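PDB 3TC1: octaprenyl Pyrophosphate Synthase from Helicobacter pylori, which probably elongates an allylic diphosphate primer with isopentenyl diphosphate units, in magnesium-dependent trans condensations, to give the C40 chain of octaprenyl diphosphate. Local coordinates for residues S15-K18 and F24-E27; K183-F188 and L293-L298; G223-P228 and S246-D251. All coordinates share one frame; numbering follows the deposited sequence.

Interaction 1: S15-K18 and F24-E27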
loop_
_atom_site.group_PDB
_atom_site.type_symbol
_atom_site.label_atom_id
_atom_site.label_comp_id
_atom_site.label_asym_id
_atom_site.label_seq_id
_atom_site.Cartn_x
_atom_site.Cartn_y
_atom_site.Cartn_z
ATOM N N SER B 15 -5.933 15.732 -10.742
ATOM C CA SER B 15 -4.771 16.607 -10.727
ATOM C C SER B 15 -3.609 15.954 -9.985
ATOM O O SER B 15 -2.461 16.031 -10.426
ATOM C CB SER B 15 -5.120 17.939 -10.061
ATOM O OG SER B 15 -6.102 18.631 -10.810
ATOM N N TRP B 16 -3.907 15.315 -8.858
ATOM C CA TRP B 16 -2.878 14.655 -8.064
ATOM C C TRP B 16 -2.248 13.490 -8.832
ATOM O O TRP B 16 -1.051 13.228 -8.701
ATOM C CB TRP B 16 -3.468 14.175 -6.729
ATOM C CG TRP B 16 -3.728 15.295 -5.743
ATOM C CD1 TRP B 16 -3.597 16.638 -5.970
ATOM C CD2 TRP B 16 -4.146 15.161 -4.378
ATOM N NE1 TRP B 16 -3.903 17.349 -4.830
ATOM C CE2 TRP B 16 -4.244 16.467 -3.839
ATOM C CE3 TRP B 16 -4.443 14.067 -3.556
ATOM C CZ2 TRP B 16 -4.629 16.707 -2.514
ATOM C CZ3 TRP B 16 -4.826 14.308 -2.231
ATOM C CH2 TRP B 16 -4.914 15.618 -1.729
ATOM N N ILE B 17 -3.050 12.789 -9.630
ATOM C CA ILE B 17 -2.521 11.681 -10.424
ATOM C C ILE B 17 -1.593 12.251 -11.495
ATOM O O ILE B 17 -0.530 11.699 -11.760
ATOM C CB ILE B 17 -3.651 10.861 -11.105
ATOM C CG1 ILE B 17 -4.402 10.048 -10.055
ATOM C CG2 ILE B 17 -3.068 9.919 -12.166
ATOM C CD1 ILE B 17 -3.537 9.045 -9.322
ATOM N N LYS B 18 -1.994 13.362 -12.106
ATOM C CA LYS B 18 -1.162 13.990 -13.130
ATOM C C LYS B 18 0.146 14.514 -12.535
ATOM O O LYS B 18 1.158 14.596 -13.228
ATOM C CB LYS B 18 -1.909 15.139 -13.812
ATOM C CG LYS B 18 -2.964 14.701 -14.818
ATOM C CD LYS B 18 -3.592 15.908 -15.500
ATOM C CE LYS B 18 -4.570 15.505 -16.598
ATOM N NZ LYS B 18 -5.735 14.736 -16.080
ATOM N N PHE B 24 2.239 5.883 -17.797
ATOM C CA PHE B 24 1.790 4.537 -17.464
ATOM C C PHE B 24 0.716 4.588 -16.385
ATOM O O PHE B 24 -0.294 3.893 -16.468
ATOM C CB PHE B 24 2.967 3.687 -16.980
ATOM C CG PHE B 24 4.093 3.585 -17.971
ATOM C CD1 PHE B 24 3.835 3.354 -19.319
ATOM C CD2 PHE B 24 5.417 3.693 -17.552
ATOM C CE1 PHE B 24 4.880 3.231 -20.236
ATOM C CE2 PHE B 24 6.468 3.570 -18.459
ATOM C CZ PHE B 24 6.200 3.338 -19.802
ATOM N N ILE B 25 0.944 5.405 -15.361
ATOM C CA ILE B 25 -0.031 5.535 -14.294
ATOM C C ILE B 25 -1.295 6.197 -14.836
ATOM O O ILE B 25 -2.404 5.838 -14.436
ATOM C CB ILE B 25 0.563 6.327 -13.102
ATOM C CG1 ILE B 25 1.568 5.434 -12.365
ATOM C CG2 ILE B 25 -0.545 6.790 -12.159
ATOM C CD1 ILE B 25 2.344 6.126 -11.257
ATOM N N ASP B 26 -1.142 7.148 -15.755
ATOM C CA ASP B 26 -2.312 7.803 -16.338
ATOM C C ASP B 26 -3.193 6.749 -16.996
ATOM O O ASP B 26 -4.424 6.819 -16.933
ATOM C CB ASP B 26 -1.915 8.828 -17.405
ATOM C CG ASP B 26 -1.201 10.036 -16.833
ATOM O OD1 ASP B 26 -1.382 10.344 -15.634
ATOM O OD2 ASP B 26 -0.471 10.693 -17.603
ATOM N N GLU B 27 -2.551 5.771 -17.633
ATOM C CA GLU B 27 -3.271 4.699 -18.310
ATOM C C GLU B 27 -4.048 3.849 -17.308
ATOM O O GLU B 27 -5.224 3.552 -17.513
ATOM C CB GLU B 27 -2.290 3.819 -19.085
ATOM C CG GLU B 27 -2.953 2.830 -20.026
ATOM C CD GLU B 27 -1.956 1.884 -20.665
ATOM O OE1 GLU B 27 -0.916 2.365 -21.166
ATOM O OE2 GLU B 27 -2.215 0.661 -20.668
HETATM O O HOH W 1 0.791 10.854 -14.053
#
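Lys18 and Asp26 bring the two backbones closest, with Lys18 CA 7.1 Å from Asp26 CA. Both segments are helical: 15-18 is the last turn of helix 3-18, and 24-27 belongs to the short helix 23-29, so the contact closes a helix-loop-helix connection with five residues between the segments. The buried surface is small, 122 Å² summed over both sides, and it divides into an apolar and a polar half.

The apolar half is a meeting of gamma methyls. Ile17 CG2 lies 4.0 Å from Ile25 CG2, and the two side chains cross obliquely. In both isoleucines CG1 sits beside the backbone N (chi1 -72° in Ile17), which leaves CG2 anti to that N and facing the other helix. The same Ile17 methyl also brushes the carboxylate of Asp26, with Ile17 CG2 3.9 Å from Asp26 OD1, as the two side chains run past each other in opposite senses.

A water supplies the polar half, placed to donate hydrogen bonds to Ile17 O (2.8 Å) and Asp26 OD1 (2.7 Å). Both atoms are acceptors, 4.2 Å apart from Asp26 OD1 to Ile17 O, and cannot bond to each other; the water joins them. Lys18 NZ is 6.2 Å from Asp26 OD1, too long for a salt bridge, although the opposite charges may still attract weakly.

Beneath the pair runs helix 92-116, where Ile17 packs on Phe108 and Ile25 on Val107. Trp16 packs on helix 53-80 and makes a cation-pi contact with Lys111 of helix 92-116. Phe24 stacks on Phe143 of the second subunit, whose Ile139 also packs against Ile25, so segment 24-27 is itself part of the dimer interface.

Interaction 2: K183-F188 and L293-L298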
loop_
_atom_site.group_PDB
_atom_site.type_symbol
_atom_site.label_atom_id
_atom_site.label_comp_id
_atom_site.label_asym_id
_atom_site.label_seq_id
_atom_site.Cartn_x
_atom_site.Cartn_y
_atom_site.Cartn_z
ATOM N N LYS B 183 -15.376 14.493 18.999
ATOM C CA LYS B 183 -15.998 13.334 19.672
ATOM C C LYS B 183 -17.389 13.021 19.146
ATOM O O LYS B 183 -17.738 11.874 18.891
ATOM C CB LYS B 183 -16.062 13.548 21.205
ATOM C CG LYS B 183 -16.614 12.314 21.936
ATOM C CD LYS B 183 -16.847 12.551 23.421
ATOM C CE LYS B 183 -17.891 13.665 23.687
ATOM N NZ LYS B 183 -19.291 13.338 23.262
ATOM N N ILE B 184 -18.178 14.067 18.970
ATOM C CA ILE B 184 -19.535 13.920 18.468
ATOM C C ILE B 184 -19.559 13.304 17.077
ATOM O O ILE B 184 -20.296 12.352 16.821
ATOM C CB ILE B 184 -20.269 15.286 18.407
ATOM C CG1 ILE B 184 -20.529 15.795 19.825
ATOM C CG2 ILE B 184 -21.561 15.136 17.623
ATOM C CD1 ILE B 184 -21.182 17.156 19.871
ATOM N N TYR B 185 -18.721 13.825 16.191
ATOM C CA TYR B 185 -18.680 13.325 14.830
ATOM C C TYR B 185 -17.962 11.992 14.653
ATOM O O TYR B 185 -18.273 11.241 13.729
ATOM C CB TYR B 185 -18.108 14.410 13.923
ATOM C CG TYR B 185 -19.060 15.583 13.820
ATOM C CD1 TYR B 185 -20.206 15.502 13.030
ATOM C CD2 TYR B 185 -18.862 16.741 14.574
ATOM C CE1 TYR B 185 -21.131 16.536 12.996
ATOM C CE2 TYR B 185 -19.785 17.783 14.550
ATOM C CZ TYR B 185 -20.917 17.673 13.759
ATOM O OH TYR B 185 -21.834 18.698 13.725
ATOM N N ALA B 186 -17.014 11.690 15.532
ATOM C CA ALA B 186 -16.320 10.413 15.460
ATOM C C ALA B 186 -17.357 9.361 15.855
ATOM O O ALA B 186 -17.431 8.282 15.267
ATOM C CB ALA B 186 -15.152 10.387 16.434
ATOM N N ASP B 187 -18.164 9.705 16.855
ATOM C CA ASP B 187 -19.210 8.822 17.353
ATOM C C ASP B 187 -20.255 8.588 16.263
ATOM O O ASP B 187 -20.708 7.459 16.061
ATOM C CB ASP B 187 -19.861 9.442 18.595
ATOM C CG ASP B 187 -20.702 8.448 19.372
ATOM O OD1 ASP B 187 -20.166 7.387 19.755
ATOM O OD2 ASP B 187 -21.896 8.730 19.608
ATOM N N PHE B 188 -20.635 9.651 15.560
ATOM C CA PHE B 188 -21.606 9.531 14.473
ATOM C C PHE B 188 -21.010 8.667 13.366
ATOM O O PHE B 188 -21.685 7.806 12.802
ATOM C CB PHE B 188 -21.950 10.903 13.889
ATOM C CG PHE B 188 -22.794 10.834 12.639
ATOM C CD1 PHE B 188 -24.186 10.786 12.720
ATOM C CD2 PHE B 188 -22.196 10.776 11.383
ATOM C CE1 PHE B 188 -24.967 10.680 11.567
ATOM C CE2 PHE B 188 -22.969 10.668 10.221
ATOM C CZ PHE B 188 -24.357 10.620 10.315
ATOM N N LEU B 293 -28.927 18.526 8.734
ATOM C CA LEU B 293 -29.930 17.844 7.925
ATOM C C LEU B 293 -29.337 16.821 6.959
ATOM O O LEU B 293 -29.919 15.760 6.746
ATOM C CB LEU B 293 -30.749 18.871 7.139
ATOM C CG LEU B 293 -31.449 19.946 7.975
ATOM C CD1 LEU B 293 -32.191 20.904 7.057
ATOM C CD2 LEU B 293 -32.406 19.290 8.959
ATOM N N ILE B 294 -28.188 17.144 6.372
ATOM C CA ILE B 294 -27.537 16.238 5.430
ATOM C C ILE B 294 -27.161 14.910 6.090
ATOM O O ILE B 294 -27.471 13.841 5.560
ATOM C CB ILE B 294 -26.263 16.870 4.814
ATOM C CG1 ILE B 294 -26.631 18.103 3.983
ATOM C CG2 ILE B 294 -25.561 15.861 3.925
ATOM C CD1 ILE B 294 -27.145 19.274 4.792
ATOM N N LEU B 295 -26.499 14.978 7.243
ATOM C CA LEU B 295 -26.093 13.772 7.961
ATOM C C LEU B 295 -27.275 12.963 8.461
ATOM O O LEU B 295 -27.237 11.726 8.467
ATOM C CB LEU B 295 -25.202 14.124 9.151
ATOM C CG LEU B 295 -23.816 14.681 8.829
ATOM C CD1 LEU B 295 -23.005 14.746 10.114
ATOM C CD2 LEU B 295 -23.116 13.797 7.803
ATOM N N GLU B 296 -28.312 13.669 8.907
ATOM C CA GLU B 296 -29.505 13.017 9.404
ATOM C C GLU B 296 -30.180 12.356 8.228
ATOM O O GLU B 296 -30.691 11.270 8.361
ATOM C CB GLU B 296 -30.415 14.026 10.138
ATOM C CG GLU B 296 -29.913 14.300 11.571
ATOM C CD GLU B 296 -30.583 15.480 12.259
ATOM O OE1 GLU B 296 -31.758 15.735 11.947
ATOM O OE2 GLU B 296 -29.940 16.138 13.117
ATOM N N LYS B 297 -30.111 12.988 7.064
ATOM C CA LYS B 297 -30.697 12.452 5.839
ATOM C C LYS B 297 -30.005 11.143 5.459
ATOM O O LYS B 297 -30.661 10.139 5.184
ATOM C CB LYS B 297 -30.536 13.474 4.707
ATOM C CG LYS B 297 -31.046 13.057 3.338
ATOM C CD LYS B 297 -32.563 12.965 3.285
ATOM C CE LYS B 297 -33.076 13.002 1.845
ATOM N NZ LYS B 297 -32.456 11.949 0.998
ATOM N N LEU B 298 -28.675 11.167 5.454
ATOM C CA LEU B 298 -27.878 9.993 5.102
ATOM C C LEU B 298 -27.982 8.856 6.117
ATOM O O LEU B 298 -27.980 7.682 5.743
ATOM C CB LEU B 298 -26.406 10.389 4.938
ATOM C CG LEU B 298 -26.087 11.370 3.807
ATOM C CD1 LEU B 298 -24.668 11.896 3.952
ATOM C CD2 LEU B 298 -26.279 10.677 2.468
#
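Phe188 and Leu295 have the nearest backbone positions, their CA atoms 9.0 Å apart, a spacing that leaves room for side chains between the helices. The contact is a helix-helix packing within the all-alpha isoprenoid synthase fold: 183-188 lies near the start of helix 182-205, and 293-298 forms the first part of the C-terminal helix 293-301.

Leu295 carries the contact, touching two aromatic rings. Its CD1 sits over one face of the Phe188 ring, 4.3 Å from the centroid and 18° off the normal, which meets the geometry of a CH-pi contact, with the methyl displaced toward the rim. The same methyl lies in the plane of the Tyr185 ring at its edge, with Leu295 CD1 3.9 Å from Tyr185 CE1. One methyl therefore meets a face and an edge. The second branch adds to the grip, Leu295 CD2 being 4.0 Å from Phe188 CE2.

With chi1 at 172° the Phe188 ring points away from its own backbone N and across to the facing helix. All three residues are buried: Leu171 and Ala283 also pack on Phe188, while Leu42 and Ala45 adjoin Leu295. At the far end of the phenyl ring, Phe188 CZ touches both side chain and main chain, 3.8 Å from Leu295 CB and 3.6 Å from Leu295 O.

Interaction 3: G223-P228 and S246-D251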
loop_
_atom_site.group_PDB
_atom_site.type_symbol
_atom_site.label_atom_id
_atom_site.label_comp_id
_atom_site.label_asym_id
_atom_site.label_seq_id
_atom_site.Cartn_x
_atom_site.Cartn_y
_atom_site.Cartn_z
ATOM N N GLY B 223 -16.509 -17.149 1.143
ATOM C CA GLY B 223 -15.976 -17.479 2.452
ATOM C C GLY B 223 -16.272 -16.509 3.584
ATOM O O GLY B 223 -15.779 -16.692 4.699
ATOM N N LYS B 224 -17.071 -15.479 3.322
ATOM C CA LYS B 224 -17.402 -14.510 4.363
ATOM C C LYS B 224 -18.703 -14.887 5.057
ATOM O O LYS B 224 -19.754 -14.885 4.424
ATOM C CB LYS B 224 -17.558 -13.110 3.765
ATOM C CG LYS B 224 -16.295 -12.543 3.133
ATOM C CD LYS B 224 -16.574 -11.184 2.515
ATOM C CE LYS B 224 -15.351 -10.642 1.796
ATOM N NZ LYS B 224 -15.663 -9.379 1.071
ATOM N N THR B 225 -18.633 -15.222 6.347
ATOM C CA THR B 225 -19.834 -15.569 7.100
ATOM C C THR B 225 -20.366 -14.279 7.724
ATOM O O THR B 225 -20.032 -13.940 8.861
ATOM C CB THR B 225 -19.542 -16.593 8.217
ATOM O OG1 THR B 225 -18.837 -17.716 7.670
ATOM C CG2 THR B 225 -20.851 -17.090 8.822
ATOM N N THR B 226 -21.191 -13.566 6.961
ATOM C CA THR B 226 -21.757 -12.292 7.393
ATOM C C THR B 226 -22.870 -12.447 8.429
ATOM O O THR B 226 -23.321 -13.558 8.702
ATOM C CB THR B 226 -22.279 -11.495 6.178
ATOM O OG1 THR B 226 -23.274 -12.261 5.489
ATOM C CG2 THR B 226 -21.133 -11.211 5.205
ATOM N N LEU B 227 -23.312 -11.326 8.996
ATOM C CA LEU B 227 -24.348 -11.353 10.034
ATOM C C LEU B 227 -25.559 -12.241 9.726
ATOM O O LEU B 227 -25.977 -13.027 10.568
ATOM C CB LEU B 227 -24.813 -9.926 10.364
ATOM C CG LEU B 227 -25.667 -9.808 11.637
ATOM C CD1 LEU B 227 -24.945 -10.475 12.807
ATOM C CD2 LEU B 227 -25.947 -8.341 11.943
ATOM N N PRO B 228 -26.149 -12.119 8.522
ATOM C CA PRO B 228 -27.305 -12.970 8.221
ATOM C C PRO B 228 -27.008 -14.452 8.466
ATOM O O PRO B 228 -27.820 -15.170 9.042
ATOM C CB PRO B 228 -27.569 -12.679 6.745
ATOM C CG PRO B 228 -27.141 -11.249 6.608
ATOM C CD PRO B 228 -25.856 -11.213 7.400
ATOM N N SER B 246 -21.692 -27.082 4.842
ATOM C CA SER B 246 -21.305 -27.756 3.608
ATOM C C SER B 246 -21.427 -26.815 2.408
ATOM O O SER B 246 -20.784 -27.025 1.381
ATOM C CB SER B 246 -22.189 -28.977 3.368
ATOM O OG SER B 246 -23.459 -28.580 2.876
ATOM N N TYR B 247 -22.259 -25.784 2.523
ATOM C CA TYR B 247 -22.415 -24.851 1.414
ATOM C C TYR B 247 -21.380 -23.729 1.444
ATOM O O TYR B 247 -21.334 -22.896 0.540
ATOM C CB TYR B 247 -23.828 -24.252 1.398
ATOM C CG TYR B 247 -24.919 -25.274 1.162
ATOM C CD1 TYR B 247 -24.650 -26.471 0.487
ATOM C CD2 TYR B 247 -26.228 -25.043 1.598
ATOM C CE1 TYR B 247 -25.655 -27.413 0.252
ATOM C CE2 TYR B 247 -27.238 -25.975 1.365
ATOM C CZ TYR B 247 -26.946 -27.158 0.695
ATOM O OH TYR B 247 -27.940 -28.090 0.477
ATOM N N PHE B 248 -20.549 -23.713 2.482
ATOM C CA PHE B 248 -19.507 -22.696 2.615
ATOM C C PHE B 248 -18.656 -22.672 1.339
ATOM O O PHE B 248 -18.196 -23.715 0.868
ATOM C CB PHE B 248 -18.628 -23.014 3.831
ATOM C CG PHE B 248 -17.554 -21.992 4.096
ATOM C CD1 PHE B 248 -17.884 -20.707 4.517
ATOM C CD2 PHE B 248 -16.210 -22.321 3.933
ATOM C CE1 PHE B 248 -16.890 -19.760 4.773
ATOM C CE2 PHE B 248 -15.202 -21.376 4.188
ATOM C CZ PHE B 248 -15.543 -20.098 4.609
ATOM N N LYS B 249 -18.465 -21.476 0.785
ATOM C CA LYS B 249 -17.683 -21.272 -0.436
ATOM C C LYS B 249 -18.166 -22.020 -1.673
ATOM O O LYS B 249 -17.443 -22.105 -2.671
ATOM C CB LYS B 249 -16.206 -21.601 -0.197
ATOM C CG LYS B 249 -15.445 -20.470 0.472
ATOM C CD LYS B 249 -13.972 -20.797 0.643
ATOM C CE LYS B 249 -13.243 -19.626 1.295
ATOM N NZ LYS B 249 -11.792 -19.886 1.464
ATOM N N GLN B 250 -19.376 -22.562 -1.618
ATOM C CA GLN B 250 -19.930 -23.265 -2.767
ATOM C C GLN B 250 -20.707 -22.267 -3.622
ATOM O O GLN B 250 -21.115 -21.209 -3.138
ATOM C CB GLN B 250 -20.811 -24.422 -2.303
ATOM C CG GLN B 250 -20.020 -25.433 -1.492
ATOM C CD GLN B 250 -18.646 -25.695 -2.092
ATOM O OE1 GLN B 250 -18.522 -26.039 -3.270
ATOM N NE2 GLN B 250 -17.603 -25.528 -1.282
ATOM N N ASP B 251 -20.923 -22.602 -4.887
ATOM C CA ASP B 251 -21.579 -21.675 -5.805
ATOM C C ASP B 251 -22.629 -22.331 -6.702
ATOM O O ASP B 251 -22.289 -22.983 -7.688
ATOM C CB ASP B 251 -20.476 -21.008 -6.647
ATOM C CG ASP B 251 -21.012 -20.058 -7.704
ATOM O OD1 ASP B 251 -22.147 -19.559 -7.565
ATOM O OD2 ASP B 251 -20.270 -19.792 -8.675
#
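A type II beta turn, Tyr247 to Gln250, lies in the loop between helices 238-246 and 253-265 and rests its two central residues, Phe248 and Lys249, on Gly223. That glycine opens the Gly-Lys-Thr-Thr-Leu-Pro sequence, a familiar element of trans-prenyl synthases, and lies about 12 Å from the bound magnesium ion.

The backbones come within 5.1 Å, from Gly223 CA to Lys249 CA. A chi1 of -178° extends the Phe248 ring out to Gly223. Gly223 O lies at the ring edge, near its plane, 3.3 Å from Phe248 CE1, while Gly223 CA is 3.4 Å from Phe248 CZ. Lys249 CG comes to 3.6 Å from Gly223 N, and Lys249 CE to 3.7 Å from Gly223 CA. At the glycine's phi of 94° a CB would run into the preceding carbonyl O, and Lys249 CE fills its place, so the close fit depends on a bare CA. Thr225 OG1 is looser, 4.0 Å from Phe248 CE1. Within the turn, Gln250 NE2 hydrogen-bonds to Phe248 O (2.9 Å).

Thr225 OG1 is hydrogen-bonded to Asn149 N, and Lys249 shares backbone hydrogen bonds with Phe220. Beyond Thr226, helix 227-233 begins, its Leu227 and Pro228 packing between helices 182-205 and 268-286.

From the N terminus, interaction 1 closes first, joining helices 3-18 and 23-29 across a short connection. It is complete before either other contact begins. Interaction 2 opens at 183-188 and closes at 293-298, spanning 104 intervening residues and tying the C-terminal helix to helix 182-205. Interaction 3 is nested inside that span: it closes a smaller loop of 17 residues containing most of helix 227-233 and helix 238-246. None cross. Interactions 2 and 3 lie on opposite sides of the chain's centre, their centres about 33 Å apart, and interaction 1 stands about 34 and 38 Å from them, centre to centre. The three touch nowhere.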